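Local atomic coordinates of extracellular matrix-binding protein EbhA (Staphylococcus aureus, PDB entry 2DGJ), a protein that probably mediates adhesion of the bacterium to extracellular matrix as a giant cell wall-associated rod built from repeated three-helix bundles. Residues D150-K155 against A196-E201. Numbering follows the deposited sequence.
Sequences DADESK and ALNGAE
Asn-198 reaches from the turn before helix 199-215 into the turn before helix 153-170, where Asp-152 pairs with both ends of its amide, as donor through its backbone N and as acceptor through its carboxylate. The first torsion (chi1 61°) sets CG of Asn-198 between its own backbone N and carbonyl carbon, which turns the amide across to the other segment. Along this side chain, CB lies 4.1 Å from Lys-155 CE, and CG has Asp-152 OD2 and Lys-155 CD on the same side of it, each 3.4 Å away. At the tip, OD1 accepts the backbone N-H of Asp-152 (N to OD1 3.0 Å) in a nearly straight bond, 163° at the hydrogen, with the donor tilted slightly from the carbonyl plane. The other branch, ND2, donates to OD2 of Asp-152 at 2.6 Å, meeting it from above the carboxylate plane; the amide and carboxylate planes stand 68° apart.

Lys-155 crosses this amide at about a right angle, its CD 3.0 Å from Asn-198 OD1 and its CE equally near Ala-196 O, and thus contributes mainly its aliphatic part. Ala-151 CB meets Leu-197 CD1 at 3.9 Å. The backbones come closest where Ala-151 faces Gly-199, whose CA makes a CH...O contact of 3.3 Å with Asp-150 O.

The two turns probably lie near the junction of a FIVAR-type and a GA-type three-helix unit in this piece of the rod. Asn-147 of the preceding helix 146-149 bonds to Gly-199 and Ala-200, whereas Asn-202 reaches the other turn, donating to Asp-150 O and Asp-152 OD1. Asp-152 and Asn-198 both hold N-cap positions, yet neither side chain caps its helix: the buried Asn-198 amide is spent on Asp-152, tying together two helix starts distant in sequence.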
ATOM      1  N   ASP A 150     -12.631  -2.230  47.350  1.00 14.35           N
ATOM      2  CA  ASP A 150     -11.712  -1.815  48.408  1.00 14.59           C
ATOM      3  C   ASP A 150     -10.479  -1.092  47.883  1.00 14.78           C
ATOM      4  O   ASP A 150      -9.483  -0.958  48.590  1.00 14.81           O
ATOM      5  CB  ASP A 150     -11.273  -3.015  49.260  1.00 14.43           C
ATOM      6  CG  ASP A 150     -12.371  -3.505  50.185  1.00 14.28           C
ATOM      7  OD1 ASP A 150     -13.290  -2.715  50.476  1.00 14.25           O
ATOM      8  OD2 ASP A 150     -12.312  -4.670  50.633  1.00 14.20           O
ATOM      9  N   ALA A 151     -10.549  -0.629  46.644  1.00 14.98           N
ATOM     10  CA  ALA A 151      -9.432   0.093  46.049  1.00 15.15           C
ATOM     11  C   ALA A 151      -9.474   1.515  46.589  1.00 15.28           C
ATOM     12  O   ALA A 151     -10.549   2.002  46.944  1.00 15.31           O
ATOM     13  CB  ALA A 151      -9.571   0.106  44.533  1.00 15.11           C
ATOM     14  N   ASP A 152      -8.321   2.178  46.664  1.00 15.41           N
ATOM     15  CA  ASP A 152      -8.295   3.554  47.147  1.00 15.55           C
ATOM     16  C   ASP A 152      -9.343   4.338  46.352  1.00 15.67           C
ATOM     17  O   ASP A 152      -9.461   4.177  45.136  1.00 15.77           O
ATOM     18  CB  ASP A 152      -6.911   4.171  46.941  1.00 15.56           C
ATOM     19  CG  ASP A 152      -5.819   3.415  47.674  1.00 15.73           C
ATOM     20  OD1 ASP A 152      -6.036   3.068  48.853  1.00 16.12           O
ATOM     21  OD2 ASP A 152      -4.746   3.172  47.080  1.00 15.69           O
ATOM     22  N   GLU A 153     -10.104   5.182  47.036  1.00 15.68           N
ATOM     23  CA  GLU A 153     -11.140   5.958  46.375  1.00 15.82           C
ATOM     24  C   GLU A 153     -10.678   6.661  45.102  1.00 15.74           C
ATOM     25  O   GLU A 153     -11.416   6.698  44.119  1.00 15.78           O
ATOM     26  CB  GLU A 153     -11.740   6.985  47.340  1.00 16.03           C
ATOM     27  CG  GLU A 153     -12.640   8.002  46.652  1.00 16.70           C
ATOM     28  CD  GLU A 153     -13.488   8.802  47.620  1.00 17.00           C
ATOM     29  OE1 GLU A 153     -12.994   9.163  48.711  1.00 17.30           O
ATOM     30  OE2 GLU A 153     -14.656   9.080  47.280  1.00 17.50           O
ATOM     31  N   SER A 154      -9.472   7.220  45.115  1.00 15.60           N
ATOM     32  CA  SER A 154      -8.966   7.919  43.937  1.00 15.54           C
ATOM     33  C   SER A 154      -8.810   6.940  42.783  1.00 15.48           C
ATOM     34  O   SER A 154      -9.047   7.291  41.627  1.00 15.51           O
ATOM     35  CB  SER A 154      -7.618   8.583  44.224  1.00 15.51           C
ATOM     36  OG  SER A 154      -6.569   7.632  44.198  1.00 15.83           O
ATOM     37  N   LYS A 155      -8.397   5.718  43.101  1.00 15.33           N
ATOM     38  CA  LYS A 155      -8.226   4.681  42.089  1.00 15.29           C
ATOM     39  C   LYS A 155      -9.581   4.232  41.538  1.00 15.32           C
ATOM     40  O   LYS A 155      -9.742   4.073  40.330  1.00 15.36           O
ATOM     41  CB  LYS A 155      -7.480   3.487  42.685  1.00 15.21           C
ATOM     42  CG  LYS A 155      -5.972   3.667  42.747  1.00 15.18           C
ATOM     43  CD  LYS A 155      -5.334   2.704  43.733  1.00 15.44           C
ATOM     44  CE  LYS A 155      -3.895   2.371  43.338  1.00 15.67           C
ATOM     45  NZ  LYS A 155      -3.023   3.562  43.150  1.00 15.88           N
ATOM     46  N   ALA A 196      -4.601  -0.549  38.160  1.00 17.72           N
ATOM     47  CA  ALA A 196      -4.241   0.210  39.348  1.00 17.61           C
ATOM     48  C   ALA A 196      -5.071  -0.193  40.573  1.00 17.57           C
ATOM     49  O   ALA A 196      -4.604  -0.050  41.706  1.00 17.61           O
ATOM     50  CB  ALA A 196      -4.393   1.706  39.071  1.00 17.62           C
ATOM     51  N   LEU A 197      -6.295  -0.678  40.348  1.00 17.41           N
ATOM     52  CA  LEU A 197      -7.163  -1.099  41.453  1.00 17.18           C
ATOM     53  C   LEU A 197      -6.342  -1.914  42.442  1.00 17.02           C
ATOM     54  O   LEU A 197      -5.712  -2.888  42.059  1.00 16.96           O
ATOM     55  CB  LEU A 197      -8.337  -1.936  40.934  1.00 17.13           C
ATOM     56  CG  LEU A 197      -9.598  -1.232  40.415  1.00 17.17           C
ATOM     57  CD1 LEU A 197      -9.525   0.276  40.645  1.00 16.96           C
ATOM     58  CD2 LEU A 197      -9.762  -1.543  38.941  1.00 17.13           C
ATOM     59  N   ASN A 198      -6.360  -1.524  43.714  1.00 16.88           N
ATOM     60  CA  ASN A 198      -5.555  -2.209  44.723  1.00 16.71           C
ATOM     61  C   ASN A 198      -6.321  -2.739  45.935  1.00 16.67           C
ATOM     62  O   ASN A 198      -5.747  -2.906  47.016  1.00 16.45           O
ATOM     63  CB  ASN A 198      -4.437  -1.266  45.196  1.00 16.53           C
ATOM     64  CG  ASN A 198      -4.974   0.006  45.829  1.00 16.52           C
ATOM     65  OD1 ASN A 198      -6.090   0.442  45.535  1.00 16.33           O
ATOM     66  ND2 ASN A 198      -4.170   0.620  46.695  1.00 16.47           N
ATOM     67  N   GLY A 199      -7.608  -3.012  45.756  1.00 16.75           N
ATOM     68  CA  GLY A 199      -8.397  -3.528  46.860  1.00 16.73           C
ATOM     69  C   GLY A 199      -7.774  -4.784  47.438  1.00 16.86           C
ATOM     70  O   GLY A 199      -7.781  -4.992  48.653  1.00 16.91           O
ATOM     71  N   ALA A 200      -7.231  -5.630  46.567  1.00 16.93           N
ATOM     72  CA  ALA A 200      -6.600  -6.874  46.988  1.00 17.08           C
ATOM     73  C   ALA A 200      -5.446  -6.588  47.938  1.00 17.18           C
ATOM     74  O   ALA A 200      -5.302  -7.244  48.972  1.00 17.17           O
ATOM     75  CB  ALA A 200      -6.103  -7.632  45.773  1.00 16.96           C
ATOM     76  N   GLU A 201      -4.621  -5.607  47.581  1.00 17.36           N
ATOM     77  CA  GLU A 201      -3.479  -5.237  48.409  1.00 17.53           C
ATOM     78  C   GLU A 201      -3.884  -4.518  49.691  1.00 17.52           C
ATOM     79  O   GLU A 201      -3.275  -4.722  50.732  1.00 17.70           O
ATOM     80  CB  GLU A 201      -2.500  -4.365  47.622  1.00 17.69           C
ATOM     81  CG  GLU A 201      -1.769  -5.111  46.523  1.00 18.03           C
ATOM     82  CD  GLU A 201      -2.414  -4.949  45.158  1.00 18.27           C
ATOM     83  OE1 GLU A 201      -3.661  -4.942  45.071  1.00 18.59           O
ATOM     84  OE2 GLU A 201      -1.665  -4.840  44.165  1.00 18.27           O
TER